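Local coordinates for dUTPase (Streptococcus mutans, PDB 3H6X) that hydrolyses dUTP to dUMP and diphosphate, working as a trimer of jelly-roll beta-barrel subunits, at the interface of chains A and B. Residues are numbered along the deposited sequence; one frame, centred on the assembly and turned at random. Chains: chain A/B, dUTPase.

Contact 1: the interface of chains A and B. Residues chain A 61, 84, 86-88, 127; chain B 26-29.
The ring of A:Phe127 takes B:Ala28 on one face: CA stands over the ring centre, 3.6 Å from the centroid, as a CH-pi contact. B:Ala27 O lies on the same side but beyond the rim, 3.4 Å from CZ, and the A:Val61 amide N sits at the ring edge in plane. Here motif 3 of trimeric dUTPases in chain A (A:Asp86 to A:Asp88, within I-D-G-D-Y) meets the A-A-G-Y-D of motif 1 in chain B, which holds A:Asp86, the conserved active-site aspartate, at the subunit border. The planes of the A:Asp88 carboxylate and the B:His26 imidazole stand 76° apart; B:His26 N comes to OD2 from above the carboxylate plane, 48° out of it, over 3.1 Å in a rather bent bond, while the histidine CB touches the carboxylate. A:Asp86 has CG anti to its carbonyl carbon (chi1 -56°), which points OD1 at B:Ala28 N over 3.0 Å; the bond is almost straight, although the N-H comes from above the carboxylate plane. Water 2 joins the same OD1 to B:Gly29 N, and water 1 links A:Gly87 N to B:His26 O. B:Ala28 CB packs tightly on A:Val61 CG2 at 3.5 Å, in the angle between that valine and the phenylalanine ring.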
# COMPACT_ATOMS: atom_id res chain seq x y z
N VAL A 61 4.94 11.69 6.94
CA VAL A 61 4.77 10.29 7.35
C VAL A 61 5.81 9.44 6.63
O VAL A 61 6.29 9.81 5.55
CB VAL A 61 3.34 9.79 7.00
CG1 VAL A 61 3.11 9.86 5.52
CG2 VAL A 61 3.10 8.36 7.51
N VAL A 84 2.66 2.07 8.34
CA VAL A 84 2.47 3.51 8.45
C VAL A 84 3.16 3.99 9.72
O VAL A 84 2.65 3.79 10.82
CB VAL A 84 0.97 3.89 8.49
CG1 VAL A 84 0.78 5.41 8.60
CG2 VAL A 84 0.27 3.38 7.23
N ASP A 86 4.27 6.84 12.02
CA ASP A 86 3.92 8.20 12.38
C ASP A 86 5.11 8.93 13.00
O ASP A 86 6.02 8.31 13.56
CB ASP A 86 2.78 8.19 13.43
CG ASP A 86 1.53 7.43 12.96
OD1 ASP A 86 0.99 7.76 11.87
OD2 ASP A 86 1.09 6.50 13.67
N GLY A 87 5.09 10.26 12.91
CA GLY A 87 6.22 11.05 13.37
C GLY A 87 6.40 10.98 14.88
O GLY A 87 7.50 11.15 15.40
N ASP A 88 5.33 10.71 15.60
CA ASP A 88 5.45 10.60 17.06
C ASP A 88 5.75 9.19 17.58
O ASP A 88 5.78 8.96 18.78
CB ASP A 88 4.27 11.25 17.80
CG ASP A 88 2.93 10.88 17.21
OD1 ASP A 88 2.84 9.89 16.42
OD2 ASP A 88 1.93 11.58 17.54
N PHE A 127 1.54 14.58 4.35
CA PHE A 127 0.11 14.26 4.46
C PHE A 127 -0.68 15.51 4.86
O PHE A 127 -0.09 16.53 5.27
CB PHE A 127 -0.16 13.11 5.44
CG PHE A 127 0.06 13.46 6.88
CD1 PHE A 127 1.30 13.24 7.48
CD2 PHE A 127 -0.97 14.00 7.66
CE1 PHE A 127 1.52 13.53 8.81
CE2 PHE A 127 -0.75 14.31 9.00
CZ PHE A 127 0.50 14.08 9.57
N HIS B 26 0.47 13.82 16.01
CA HIS B 26 1.29 13.77 14.79
C HIS B 26 1.05 12.56 13.92
O HIS B 26 1.81 12.30 12.98
CB HIS B 26 2.77 13.92 15.13
CG HIS B 26 3.09 15.23 15.76
ND1 HIS B 26 3.08 16.41 15.05
CD2 HIS B 26 3.33 15.56 17.05
CE1 HIS B 26 3.34 17.41 15.88
NE2 HIS B 26 3.49 16.92 17.10
N ALA B 27 -0.01 11.81 14.21
CA ALA B 27 -0.34 10.65 13.38
C ALA B 27 -0.72 11.10 11.97
O ALA B 27 -1.28 12.18 11.79
CB ALA B 27 -1.46 9.86 13.99
N ALA B 28 -0.42 10.26 10.99
CA ALA B 28 -0.75 10.56 9.61
C ALA B 28 -2.19 10.17 9.32
O ALA B 28 -2.85 10.79 8.48
CB ALA B 28 0.16 9.78 8.69
N GLY B 29 -2.65 9.11 9.99
CA GLY B 29 -3.90 8.45 9.64
C GLY B 29 -5.08 8.77 10.54
O GLY B 29 -4.92 9.01 11.74
O HOH W 1 3.16 11.05 10.74
O HOH W 2 -1.36 6.87 11.57

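Contact 2: the interface of chains A and B. Residues chain A 130-131; chain B 3-6, 55.
A loop near the C-terminus of chain A, A:Ile130 and A:Asp131, lies against the N-terminal segment of chain B, from B:Lys3 into strand 6-9, and against B:Tyr55 at the end of strand 52-55. One bond is backbone to backbone: A:Asp131 N donates to B:Arg5 O over 2.9 Å. The A:Asp131 carboxylate then reaches across, its CG anti to the carbonyl carbon (chi1 -63°). OD2 accepts from both B:Thr4 N and B:Tyr55 OH. B:Thr4 N comes to its syn lone pair, 3.0 Å away and fairly straight, whereas the phenol B:Tyr55 OH approaches at 2.6 Å from 42° above the carboxylate plane. Seen from the tyrosine, OD2 lies at the ring edge, in plane. OD1 has weak bonds from B:Thr4 N and B:Arg5 N. The tyrosine ring is itself sandwiched within chain B, with B:Gly6 N over one face and B:Lys3 CE over the other, which probably helps to hold the hydroxyl in place. Neither B:Lys3 NZ nor B:Arg5 NH1 touches the carboxylate, but their nearby charges would probably help to stabilise a negative one. Beside it A:Ile130 CG2 packs on B:Gly6 CA at 3.7 Å. The patch ties the C-terminal arm of one subunit to its neighbour, and so probably steers the tail beyond the modelled chain, which further on carries the glycine-rich motif 5 that in this family closes over bound nucleotide.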
# COMPACT_ATOMS: atom_id res chain seq x y z
N ILE A 130 -7.67 17.07 8.10
CA ILE A 130 -9.07 17.40 7.86
C ILE A 130 -9.44 18.73 8.49
O ILE A 130 -8.74 19.24 9.37
CB ILE A 130 -10.03 16.31 8.36
CG1 ILE A 130 -10.03 16.24 9.89
CG2 ILE A 130 -9.65 14.95 7.75
CD1 ILE A 130 -11.07 15.27 10.44
N ASP A 131 -10.56 19.28 8.04
CA ASP A 131 -11.09 20.53 8.58
C ASP A 131 -11.28 20.41 10.08
O ASP A 131 -11.84 19.41 10.56
CB ASP A 131 -12.45 20.84 7.95
CG ASP A 131 -12.34 21.05 6.47
OD1 ASP A 131 -11.22 21.34 6.02
OD2 ASP A 131 -13.37 20.94 5.78
N LYS B 3 -14.13 24.95 4.17
CA LYS B 3 -14.27 23.52 3.86
C LYS B 3 -13.22 23.13 2.83
O LYS B 3 -13.15 23.71 1.75
CB LYS B 3 -15.69 23.22 3.35
CG LYS B 3 -16.04 21.74 3.30
CD LYS B 3 -17.37 21.51 2.55
CE LYS B 3 -17.81 20.05 2.58
NZ LYS B 3 -18.60 19.78 3.79
N THR B 4 -12.40 22.15 3.19
CA THR B 4 -11.20 21.79 2.46
C THR B 4 -11.15 20.28 2.21
O THR B 4 -11.30 19.82 1.08
CB THR B 4 -9.96 22.25 3.25
OG1 THR B 4 -9.98 23.68 3.40
CG2 THR B 4 -8.70 21.85 2.52
N ARG B 5 -10.97 19.50 3.27
CA ARG B 5 -11.06 18.04 3.17
C ARG B 5 -11.55 17.47 4.50
O ARG B 5 -11.40 18.12 5.54
CB ARG B 5 -9.71 17.43 2.79
CG ARG B 5 -8.66 17.54 3.92
CD ARG B 5 -7.24 17.25 3.38
NE ARG B 5 -6.80 18.27 2.43
CZ ARG B 5 -6.22 19.41 2.79
NH1 ARG B 5 -6.00 19.68 4.08
NH2 ARG B 5 -5.84 20.28 1.87
N GLY B 6 -12.16 16.29 4.47
CA GLY B 6 -12.62 15.69 5.71
C GLY B 6 -13.64 14.59 5.49
O GLY B 6 -13.83 14.12 4.35
N TYR B 55 -14.60 14.11 1.50
CA TYR B 55 -14.44 15.16 0.49
C TYR B 55 -13.01 15.66 0.57
O TYR B 55 -12.35 15.50 1.61
CB TYR B 55 -15.45 16.31 0.73
CG TYR B 55 -15.30 16.99 2.06
CD1 TYR B 55 -14.49 18.11 2.21
CD2 TYR B 55 -15.97 16.50 3.18
CE1 TYR B 55 -14.36 18.75 3.44
CE2 TYR B 55 -15.84 17.11 4.43
CZ TYR B 55 -15.04 18.23 4.55
OH TYR B 55 -14.90 18.83 5.79

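Contact 3: the interface of chains A and B. Residues chain A 63, 80, 82, 84; chain B 65-66, 82, 121.
B:Phe65 turns one face of its ring to A:Tyr63, A:Val82 and A:Val84, with CG anti to its own carbonyl carbon (chi1 -59°). Its CB and CG meet A:Val84 CG2, and CD2 touches the same methyl at 3.9 Å. On the other rim CD1 rests on A:Val82 CB, 3.6 Å away, and CE1 reaches both methyls of that valine. At the far end CE2 and CZ lie against the phenol of A:Tyr63, on that same face: CE2 is 3.6 Å from the ring carbon CE1 and 3.5 Å from OH, the two side chains crossing at about a right angle. B:Gln121 runs antiparallel alongside A:Val84 and lays its amide against it; NE2 is turned to B:Asp66 O at 3.1 Å within chain B, the acceptor lying in the amide plane, which fixes the amide's rotation. Direct contacts between the chains here are apolar, and polar groups, mostly of the backbone, are bridged by water. Water 3 ties A:Asn80 OD1 and A:Val82 O to B:Asp66 O, while water 4, in plane at the edge of the phenylalanine ring, joins A:Asn80 O to B:Asp66 N. A:Val82 CG2 also meets its counterpart, B:Val82 CG2, at 3.8 Å, consistent with a position near the trimer axis. The patch supplies apolar packing to the trimer core and links strands 60-66 and 82-85, which lead into motifs 2 and 3, with strand 118-126 of the neighbour.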
# COMPACT_ATOMS: atom_id res chain seq x y z
N TYR A 63 6.22 5.70 5.03
CA TYR A 63 5.55 4.46 4.65
C TYR A 63 6.59 3.37 4.43
O TYR A 63 7.64 3.63 3.82
CB TYR A 63 4.79 4.62 3.34
CG TYR A 63 3.58 5.52 3.44
CD1 TYR A 63 2.61 5.31 4.40
CD2 TYR A 63 3.40 6.57 2.55
CE1 TYR A 63 1.50 6.13 4.50
CE2 TYR A 63 2.27 7.39 2.64
CZ TYR A 63 1.33 7.15 3.61
OH TYR A 63 0.22 7.95 3.71
N ASN A 80 0.56 -6.57 6.55
CA ASN A 80 -0.34 -5.41 6.64
C ASN A 80 -0.21 -4.45 5.44
O ASN A 80 -0.79 -3.34 5.44
CB ASN A 80 -0.18 -4.68 7.98
CG ASN A 80 1.23 -4.13 8.21
OD1 ASN A 80 1.40 -3.00 8.73
ND2 ASN A 80 2.24 -4.89 7.84
N VAL A 82 1.22 -2.12 3.94
CA VAL A 82 1.97 -0.87 4.05
C VAL A 82 2.12 -0.55 5.50
O VAL A 82 1.13 -0.49 6.24
CB VAL A 82 1.23 0.30 3.39
CG1 VAL A 82 2.04 1.59 3.56
CG2 VAL A 82 0.97 -0.00 1.92
N VAL A 84 2.66 2.07 8.34
CA VAL A 84 2.47 3.51 8.45
C VAL A 84 3.16 3.99 9.72
O VAL A 84 2.65 3.79 10.82
CB VAL A 84 0.97 3.89 8.49
CG1 VAL A 84 0.78 5.41 8.60
CG2 VAL A 84 0.27 3.38 7.23
N PHE B 65 -5.33 2.39 4.56
CA PHE B 65 -4.35 1.36 4.88
C PHE B 65 -4.86 0.46 5.98
O PHE B 65 -5.65 0.87 6.83
CB PHE B 65 -3.01 1.97 5.34
CG PHE B 65 -2.39 2.88 4.32
CD1 PHE B 65 -1.77 2.36 3.19
CD2 PHE B 65 -2.41 4.25 4.50
CE1 PHE B 65 -1.19 3.21 2.24
CE2 PHE B 65 -1.84 5.09 3.57
CZ PHE B 65 -1.21 4.57 2.44
N ASP B 66 -4.39 -0.78 5.96
CA ASP B 66 -4.70 -1.72 7.02
C ASP B 66 -4.18 -1.16 8.34
O ASP B 66 -3.22 -0.39 8.38
CB ASP B 66 -3.95 -3.02 6.75
CG ASP B 66 -4.82 -4.24 6.90
OD1 ASP B 66 -5.87 -4.16 7.58
OD2 ASP B 66 -4.48 -5.27 6.28
N VAL B 82 -4.40 -1.45 -0.43
CA VAL B 82 -4.61 -0.02 -0.21
C VAL B 82 -5.89 0.38 -0.89
O VAL B 82 -6.09 0.10 -2.08
CB VAL B 82 -3.49 0.81 -0.84
CG1 VAL B 82 -3.75 2.30 -0.58
CG2 VAL B 82 -2.13 0.41 -0.27
N GLN B 121 -6.97 2.80 8.47
CA GLN B 121 -6.58 4.20 8.67
C GLN B 121 -6.53 4.94 7.34
O GLN B 121 -6.05 4.42 6.35
CB GLN B 121 -5.25 4.30 9.38
CG GLN B 121 -4.12 3.58 8.71
CD GLN B 121 -2.90 3.48 9.63
OE1 GLN B 121 -2.50 4.45 10.24
NE2 GLN B 121 -2.31 2.29 9.73
O HOH W 3 -0.52 -0.98 8.32
O HOH W 4 -2.36 -1.26 4.04

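Contacts 1 and 3 are neighbours, the centres of their C-alpha atoms about 11 Å apart, and share A:Val84; strands 60-66 and 82-85 of chain A serve both. Contact 2 stands away, about 18 Å from contact 1 and 21 Å from contact 3, measured the same way. The run of A strand 82-85 into the motif 3 loop thus connects the packed core of the trimer to an active-site border, while the C-terminal arm makes a separate grip at the periphery. Repeated in the three copies of the assembly, these patches make each subunit both giver and receiver, consistent with active sites built from several chains.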